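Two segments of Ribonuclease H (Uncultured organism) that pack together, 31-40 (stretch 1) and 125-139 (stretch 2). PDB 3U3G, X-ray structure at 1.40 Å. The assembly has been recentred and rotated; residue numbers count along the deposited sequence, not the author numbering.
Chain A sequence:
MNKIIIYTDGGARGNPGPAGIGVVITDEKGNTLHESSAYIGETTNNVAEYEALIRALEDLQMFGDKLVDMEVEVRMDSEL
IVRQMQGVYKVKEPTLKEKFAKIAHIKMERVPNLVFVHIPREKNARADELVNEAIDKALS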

ATOM      1  N   ASN A  31      -3.941   2.247 -17.274  1.00  8.11           N
ATOM      2  CA  ASN A  31      -2.900   1.357 -17.776  1.00  7.84           C
ATOM      3  C   ASN A  31      -1.818   1.125 -16.716  1.00  7.26           C
ATOM      4  O   ASN A  31      -1.421   2.055 -16.009  1.00  8.53           O
ATOM      5  CB  ASN A  31      -2.308   1.901 -19.074  1.00  7.12           C
ATOM      6  CG  ASN A  31      -3.177   1.606 -20.274  1.00 10.20           C
ATOM      7  OD1 ASN A  31      -3.402   2.475 -21.132  1.00 13.83           O
ATOM      8  ND2 ASN A  31      -3.702   0.399 -20.327  1.00  8.00           N
ATOM      9  N   THR A  32      -1.326  -0.102 -16.645  1.00  8.74           N
ATOM     10  CA  THR A  32      -0.330  -0.488 -15.647  1.00  8.78           C
ATOM     11  C   THR A  32       1.006   0.202 -15.849  1.00  8.42           C
ATOM     12  O   THR A  32       1.570   0.208 -16.965  1.00 10.51           O
ATOM     13  CB  THR A  32      -0.101  -1.995 -15.707  1.00 11.41           C
ATOM     14  OG1 THR A  32      -1.348  -2.660 -15.523  1.00 14.36           O
ATOM     15  CG2 THR A  32       0.863  -2.430 -14.616  1.00 12.06           C
ATOM     16  N   LEU A  33       1.508   0.785 -14.764  1.00  7.03           N
ATOM     17  CA  LEU A  33       2.857   1.325 -14.728  1.00  7.04           C
ATOM     18  C   LEU A  33       3.790   0.394 -13.962  1.00  7.74           C
ATOM     19  O   LEU A  33       5.000   0.415 -14.177  1.00  8.49           O
ATOM     20  CB  LEU A  33       2.846   2.712 -14.080  1.00  8.49           C
ATOM     21  CG  LEU A  33       2.065   3.759 -14.869  1.00  7.91           C
ATOM     22  CD1 LEU A  33       1.903   5.035 -14.058  1.00  9.69           C
ATOM     23  CD2 LEU A  33       2.775   4.033 -16.194  1.00 11.95           C
ATOM     24  N   HIS A  34       3.251  -0.342 -12.993  1.00  6.38           N
ATOM     25  CA  HIS A  34       4.101  -1.175 -12.131  1.00  7.50           C
ATOM     26  C   HIS A  34       3.223  -2.110 -11.321  1.00  8.59           C
ATOM     27  O   HIS A  34       2.059  -1.784 -11.024  1.00  8.09           O
ATOM     28  CB  HIS A  34       4.928  -0.292 -11.181  1.00  7.91           C
ATOM     29  CG  HIS A  34       5.910  -1.062 -10.358  1.00  7.30           C
ATOM     30  ND1 HIS A  34       7.070  -1.593 -10.881  1.00  7.98           N
ATOM     31  CD2 HIS A  34       5.897  -1.395  -9.045  1.00  9.49           C
ATOM     32  CE1 HIS A  34       7.685  -2.292  -9.941  1.00  8.85           C
ATOM     33  NE2 HIS A  34       6.993  -2.189  -8.820  1.00 10.75           N
ATOM     34  N   GLU A  35       3.767  -3.282 -10.994  1.00  8.33           N
ATOM     35  CA  GLU A  35       3.216  -4.129  -9.943  1.00  9.49           C
ATOM     36  C   GLU A  35       4.327  -4.569  -9.002  1.00  7.98           C
ATOM     37  O   GLU A  35       5.396  -4.972  -9.460  1.00  8.86           O
ATOM     38  CB  GLU A  35       2.537  -5.363 -10.555  1.00  9.81           C
ATOM     39  CG  GLU A  35       1.346  -5.036 -11.460  1.00  9.61           C
ATOM     40  CD  GLU A  35       0.619  -6.279 -11.948  1.00 14.83           C
ATOM     41  OE1 GLU A  35       1.223  -7.371 -11.958  1.00 18.88           O
ATOM     42  OE2 GLU A  35      -0.557  -6.142 -12.338  1.00 17.76           O
ATOM     43  N   SER A  36       4.030  -4.634  -7.707  1.00  6.81           N
ATOM     44  CA  SER A  36       4.924  -5.271  -6.733  1.00  6.68           C
ATOM     45  C   SER A  36       4.172  -6.429  -6.075  1.00  8.22           C
ATOM     46  O   SER A  36       3.023  -6.263  -5.638  1.00  8.48           O
ATOM     47  CB  SER A  36       5.320  -4.253  -5.672  1.00  8.13           C
ATOM     48  OG  SER A  36       6.130  -3.220  -6.237  1.00  8.57           O
ATOM     49  N   SER A  37       4.845  -7.560  -5.911  1.00 10.42           N
ATOM     50  CA  SER A  37       4.300  -8.714  -5.203  1.00 10.35           C
ATOM     51  C   SER A  37       5.441  -9.312  -4.393  1.00 10.99           C
ATOM     52  O   SER A  37       6.455  -9.690  -4.966  1.00 13.06           O
ATOM     53  CB  SER A  37       3.819  -9.747  -6.228  1.00 13.25           C
ATOM     54  OG  SER A  37       3.483 -10.967  -5.599  1.00 13.77           O
ATOM     55  N   ALA A  38       5.354  -9.267  -3.067  1.00 10.37           N
ATOM     56  CA  ALA A  38       6.496  -9.660  -2.244  1.00 11.38           C
ATOM     57  C   ALA A  38       6.077 -10.433  -1.000  1.00 10.26           C
ATOM     58  O   ALA A  38       5.113 -10.069  -0.336  1.00 10.45           O
ATOM     59  CB  ALA A  38       7.330  -8.444  -1.864  1.00 14.04           C
ATOM     60  N   TYR A  39       6.856 -11.455  -0.655  1.00  9.92           N
ATOM     61  CA  TYR A  39       6.756 -12.104   0.646  1.00 12.05           C
ATOM     62  C   TYR A  39       7.540 -11.297   1.665  1.00 11.15           C
ATOM     63  O   TYR A  39       8.661 -10.842   1.384  1.00 14.58           O
ATOM     64  CB  TYR A  39       7.350 -13.507   0.533  1.00 13.97           C
ATOM     65  CG  TYR A  39       7.371 -14.278   1.821  1.00 12.74           C
ATOM     66  CD1 TYR A  39       6.189 -14.687   2.417  1.00 15.00           C
ATOM     67  CD2 TYR A  39       8.578 -14.647   2.415  1.00 12.96           C
ATOM     68  CE1 TYR A  39       6.202 -15.380   3.619  1.00 16.69           C
ATOM     69  CE2 TYR A  39       8.601 -15.350   3.612  1.00 14.96           C
ATOM     70  CZ  TYR A  39       7.407 -15.713   4.200  1.00 16.50           C
ATOM     71  OH  TYR A  39       7.431 -16.365   5.419  1.00 21.12           O
ATOM     72  N   ILE A  40       6.956 -11.087   2.839  1.00 10.40           N
ATOM     73  CA  ILE A  40       7.563 -10.207   3.817  1.00 10.34           C
ATOM     74  C   ILE A  40       7.859 -10.914   5.135  1.00 11.74           C
ATOM     75  O   ILE A  40       8.162 -10.261   6.126  1.00 13.20           O
ATOM     76  CB  ILE A  40       6.726  -8.946   4.070  1.00  9.67           C
ATOM     77  CG1 ILE A  40       5.368  -9.300   4.685  1.00 11.19           C
ATOM     78  CG2 ILE A  40       6.514  -8.171   2.780  1.00 11.61           C
ATOM     79  CD1 ILE A  40       4.674  -8.100   5.298  1.00 12.46           C
ATOM     80  N   ALA A 125      -9.096  -6.300  -6.213  1.00 17.31           N
ATOM     81  CA  ALA A 125      -8.812  -7.712  -6.406  1.00 16.32           C
ATOM     82  C   ALA A 125      -7.405  -7.984  -6.943  1.00 13.08           C
ATOM     83  O   ALA A 125      -6.781  -8.962  -6.560  1.00 13.00           O
ATOM     84  CB  ALA A 125      -9.863  -8.366  -7.296  1.00 19.80           C
ATOM     85  N   ARG A 126      -6.873  -7.086  -7.767  1.00 13.27           N
ATOM     86  CA  ARG A 126      -5.537  -7.299  -8.322  1.00 13.38           C
ATOM     87  C   ARG A 126      -4.457  -7.310  -7.227  1.00 10.71           C
ATOM     88  O   ARG A 126      -3.632  -8.224  -7.155  1.00 12.23           O
ATOM     89  CB  ARG A 126      -5.198  -6.229  -9.360  1.00 15.34           C
ATOM     90  CG  ARG A 126      -5.847  -6.430 -10.715  1.00 21.72           C
ATOM     91  CD  ARG A 126      -5.534  -5.256 -11.628  1.00 23.97           C
ATOM     92  NE  ARG A 126      -4.127  -5.213 -12.026  1.00 25.06           N
ATOM     93  CZ  ARG A 126      -3.617  -4.281 -12.827  1.00 25.03           C
ATOM     94  NH1 ARG A 126      -4.346  -3.215 -13.133  1.00 20.35           N
ATOM     95  NH2 ARG A 126      -2.351  -4.351 -13.231  1.00 15.56           N
ATOM     96  N   ALA A 127      -4.476  -6.289  -6.377  1.00 10.53           N
ATOM     97  CA  ALA A 127      -3.517  -6.223  -5.276  1.00 11.11           C
ATOM     98  C   ALA A 127      -3.653  -7.434  -4.357  1.00 10.05           C
ATOM     99  O   ALA A 127      -2.660  -7.946  -3.850  1.00 10.79           O
ATOM    100  CB  ALA A 127      -3.672  -4.926  -4.505  1.00 11.69           C
ATOM    101  N   ASP A 128      -4.888  -7.841  -4.071  1.00 11.04           N
ATOM    102  CA  ASP A 128      -5.093  -9.065  -3.302  1.00 12.07           C
ATOM    103  C   ASP A 128      -4.458 -10.294  -3.951  1.00 11.65           C
ATOM    104  O   ASP A 128      -3.865 -11.132  -3.262  1.00 12.34           O
ATOM    105  CB  ASP A 128      -6.587  -9.294  -3.038  1.00 11.74           C
ATOM    106  CG  ASP A 128      -6.867 -10.616  -2.338  1.00 18.36           C
ATOM    107  OD1 ASP A 128      -6.739 -10.671  -1.105  1.00 21.70           O
ATOM    108  OD2 ASP A 128      -7.116 -11.619  -3.040  1.00 23.56           O
ATOM    109  N   GLU A 129      -4.612 -10.421  -5.267  1.00 12.71           N
ATOM    110  CA  GLU A 129      -3.990 -11.520  -5.994  1.00 13.98           C
ATOM    111  C   GLU A 129      -2.477 -11.491  -5.834  1.00 12.77           C
ATOM    112  O   GLU A 129      -1.836 -12.532  -5.645  1.00 13.74           O
ATOM    113  CB  GLU A 129      -4.362 -11.485  -7.486  1.00 18.26           C
ATOM    114  CG  GLU A 129      -5.855 -11.405  -7.773  1.00 31.60           C
ATOM    115  CD  GLU A 129      -6.166 -11.065  -9.234  1.00 44.03           C
ATOM    116  OE1 GLU A 129      -5.234 -11.046 -10.069  1.00 42.48           O
ATOM    117  OE2 GLU A 129      -7.349 -10.798  -9.544  1.00 48.78           O
ATOM    118  N   LEU A 130      -1.907 -10.288  -5.855  1.00 12.07           N
ATOM    119  CA  LEU A 130      -0.459 -10.151  -5.752  1.00 12.27           C
ATOM    120  C   LEU A 130       0.037 -10.609  -4.381  1.00 10.66           C
ATOM    121  O   LEU A 130       1.075 -11.260  -4.267  1.00 10.59           O
ATOM    122  CB  LEU A 130      -0.048  -8.697  -6.013  1.00 10.63           C
ATOM    123  CG  LEU A 130      -0.267  -8.195  -7.441  1.00 11.73           C
ATOM    124  CD1 LEU A 130       0.144  -6.727  -7.549  1.00 13.95           C
ATOM    125  CD2 LEU A 130       0.526  -9.044  -8.417  1.00 15.58           C
ATOM    126  N   VAL A 131      -0.704 -10.262  -3.331  1.00 10.57           N
ATOM    127  CA  VAL A 131      -0.392 -10.743  -1.982  1.00  9.65           C
ATOM    128  C   VAL A 131      -0.344 -12.271  -1.977  1.00 11.19           C
ATOM    129  O   VAL A 131       0.609 -12.882  -1.497  1.00 10.27           O
ATOM    130  CB  VAL A 131      -1.460 -10.255  -0.965  1.00  8.92           C
ATOM    131  CG1 VAL A 131      -1.297 -10.974   0.381  1.00 11.09           C
ATOM    132  CG2 VAL A 131      -1.370  -8.741  -0.780  1.00 11.33           C
ATOM    133  N   ASN A 132      -1.408 -12.886  -2.486  1.00 10.48           N
ATOM    134  CA  ASN A 132      -1.550 -14.328  -2.388  1.00 12.18           C
ATOM    135  C   ASN A 132      -0.583 -15.080  -3.298  1.00 13.61           C
ATOM    136  O   ASN A 132      -0.066 -16.123  -2.920  1.00 14.83           O
ATOM    137  CB  ASN A 132      -2.996 -14.728  -2.664  1.00 13.36           C
ATOM    138  CG  ASN A 132      -3.910 -14.442  -1.483  1.00 18.90           C
ATOM    139  OD1 ASN A 132      -4.746 -13.542  -1.542  1.00 29.10           O
ATOM    140  ND2 ASN A 132      -3.628 -15.081  -0.355  1.00 17.26           N
ATOM    141  N   GLU A 133      -0.210 -14.459  -4.411  1.00 14.54           N
ATOM    142  CA  GLU A 133       0.829 -15.003  -5.283  1.00 13.22           C
ATOM    143  C   GLU A 133       2.162 -15.100  -4.542  1.00 13.71           C
ATOM    144  O   GLU A 133       2.842 -16.140  -4.582  1.00 14.81           O
ATOM    145  CB  GLU A 133       0.961 -14.124  -6.527  1.00 15.69           C
ATOM    146  CG  GLU A 133       1.909 -14.634  -7.599  1.00 24.55           C
ATOM    147  CD  GLU A 133       1.998 -13.687  -8.798  1.00 28.92           C
ATOM    148  OE1 GLU A 133       1.041 -12.916  -9.025  1.00 26.76           O
ATOM    149  OE2 GLU A 133       3.075 -13.618  -9.426  1.00 41.43           O
ATOM    150  N   ALA A 134       2.509 -14.035  -3.824  1.00 11.70           N
ATOM    151  CA  ALA A 134       3.758 -13.976  -3.088  1.00 14.02           C
ATOM    152  C   ALA A 134       3.776 -15.004  -1.964  1.00 14.25           C
ATOM    153  O   ALA A 134       4.781 -15.681  -1.769  1.00 13.32           O
ATOM    154  CB  ALA A 134       4.003 -12.569  -2.544  1.00 14.53           C
ATOM    155  N   ILE A 135       2.694 -15.083  -1.190  1.00 11.24           N
ATOM    156  CA  ILE A 135       2.645 -16.058  -0.103  1.00 12.38           C
ATOM    157  C   ILE A 135       2.678 -17.498  -0.618  1.00 13.38           C
ATOM    158  O   ILE A 135       3.479 -18.313  -0.144  1.00 13.78           O
ATOM    159  CB  ILE A 135       1.436 -15.851   0.827  1.00 13.54           C
ATOM    160  CG1 ILE A 135       1.482 -14.456   1.457  1.00 11.93           C
ATOM    161  CG2 ILE A 135       1.437 -16.903   1.935  1.00 15.69           C
ATOM    162  CD1 ILE A 135       0.173 -14.075   2.135  1.00 14.03           C
ATOM    163  N   ASP A 136       1.890 -17.782  -1.651  1.00 13.88           N
ATOM    164  CA  ASP A 136       1.844 -19.132  -2.211  1.00 15.07           C
ATOM    165  C   ASP A 136       3.244 -19.529  -2.673  1.00 16.66           C
ATOM    166  O   ASP A 136       3.647 -20.692  -2.533  1.00 20.61           O
ATOM    167  CB  ASP A 136       0.891 -19.199  -3.404  1.00 16.10           C
ATOM    168  CG  ASP A 136      -0.572 -19.171  -3.003  1.00 18.38           C
ATOM    169  OD1 ASP A 136      -0.877 -19.392  -1.815  1.00 22.54           O
ATOM    170  OD2 ASP A 136      -1.410 -18.946  -3.904  1.00 25.16           O
ATOM    171  N   LYS A 137       3.949 -18.603  -3.322  1.00 16.28           N
ATOM    172  CA  LYS A 137       5.238 -18.930  -3.915  1.00 16.31           C
ATOM    173  C   LYS A 137       6.282 -19.177  -2.835  1.00 19.82           C
ATOM    174  O   LYS A 137       7.014 -20.162  -2.898  1.00 21.08           O
ATOM    175  CB  LYS A 137       5.692 -17.836  -4.887  1.00 17.38           C
ATOM    176  CG  LYS A 137       6.995 -18.169  -5.618  1.00 24.27           C
ATOM    177  CD  LYS A 137       7.206 -17.272  -6.837  1.00 27.48           C
ATOM    178  CE  LYS A 137       8.192 -17.892  -7.838  1.00 26.87           C
ATOM    179  NZ  LYS A 137       9.521 -18.250  -7.245  1.00 14.25           N
ATOM    180  N   ALA A 138       6.169 -18.443  -1.733  1.00 18.06           N
ATOM    181  CA  ALA A 138       7.088 -18.590  -0.606  1.00 21.55           C
ATOM    182  C   ALA A 138       6.873 -19.914   0.125  1.00 22.85           C
ATOM    183  O   ALA A 138       7.835 -20.570   0.529  1.00 26.09           O
ATOM    184  CB  ALA A 138       6.931 -17.419   0.360  1.00 21.02           C
ATOM    185  N   LEU A 139       5.625 -20.368   0.162  1.00 24.19           N
ATOM    186  CA  LEU A 139       5.270 -21.596   0.869  1.00 24.98           C
ATOM    187  C   LEU A 139       5.523 -22.839   0.026  1.00 28.09           C
ATOM    188  O   LEU A 139       5.543 -23.952   0.547  1.00 28.98           O
ATOM    189  CB  LEU A 139       3.806 -21.558   1.311  1.00 23.77           C
ATOM    190  CG  LEU A 139       3.481 -20.471   2.336  1.00 29.94           C
ATOM    191  CD1 LEU A 139       2.069 -20.629   2.873  1.00 32.08           C
ATOM    192  CD2 LEU A 139       4.503 -20.493   3.459  1.00 27.10           C
TER
HETATM  193  O   HOH W   1      -3.990  -1.848 -15.669  1.00 15.85           O
HETATM  194  O   HOH W   2      -2.575  -7.804 -11.717  1.00 25.56           O

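Strand 32-40 and helix 125-139 run in broadly the same direction, their axes 43° apart and 6.6 Å at closest approach. The backbones come nearest where Ser37 CA lies 5.0 Å from Leu130 CA and Tyr39 CA 5.1 Å from Ala134 CA, two strand residues thus matching one helical turn. Arg126, Leu130, Ala134 and Ala138, spaced four apart, all direct CA-to-CB toward the strand.

Ala134 lies at this close approach: its CB sits 3.4 Å from Ala38 C and 3.6 Å from Tyr39 N, directly against strand backbone. Leu130 (m, t) is buried, with CD1 3.5 Å from Ser36 O. Its carbonyl has two partners: Ser37 OG donates to Leu130 O at 2.8 Å, while Ala134 N maintains the helical bond to Leu130 O at 3.2 Å.

Arg126 NH2 donates to Glu35 OE2 at 2.7 Å and 168°, forming a salt bridge, and to Thr32 OG1 at 3.0 Å and 161°; both acceptors lie near the guanidinium plane, as in-plane N-H bonds require. Water 1 links Thr32 OG1 (2.8 Å) to Arg126 NH1 (2.9 Å), and water 2 links Glu35 OE2 (2.7 Å) to Arg126 NE (3.0 Å).

Toward the helix C terminus, Ala138 CB stands 3.6 Å from the Tyr39 ring centroid, 19° off the normal, a CH-pi contact over the face.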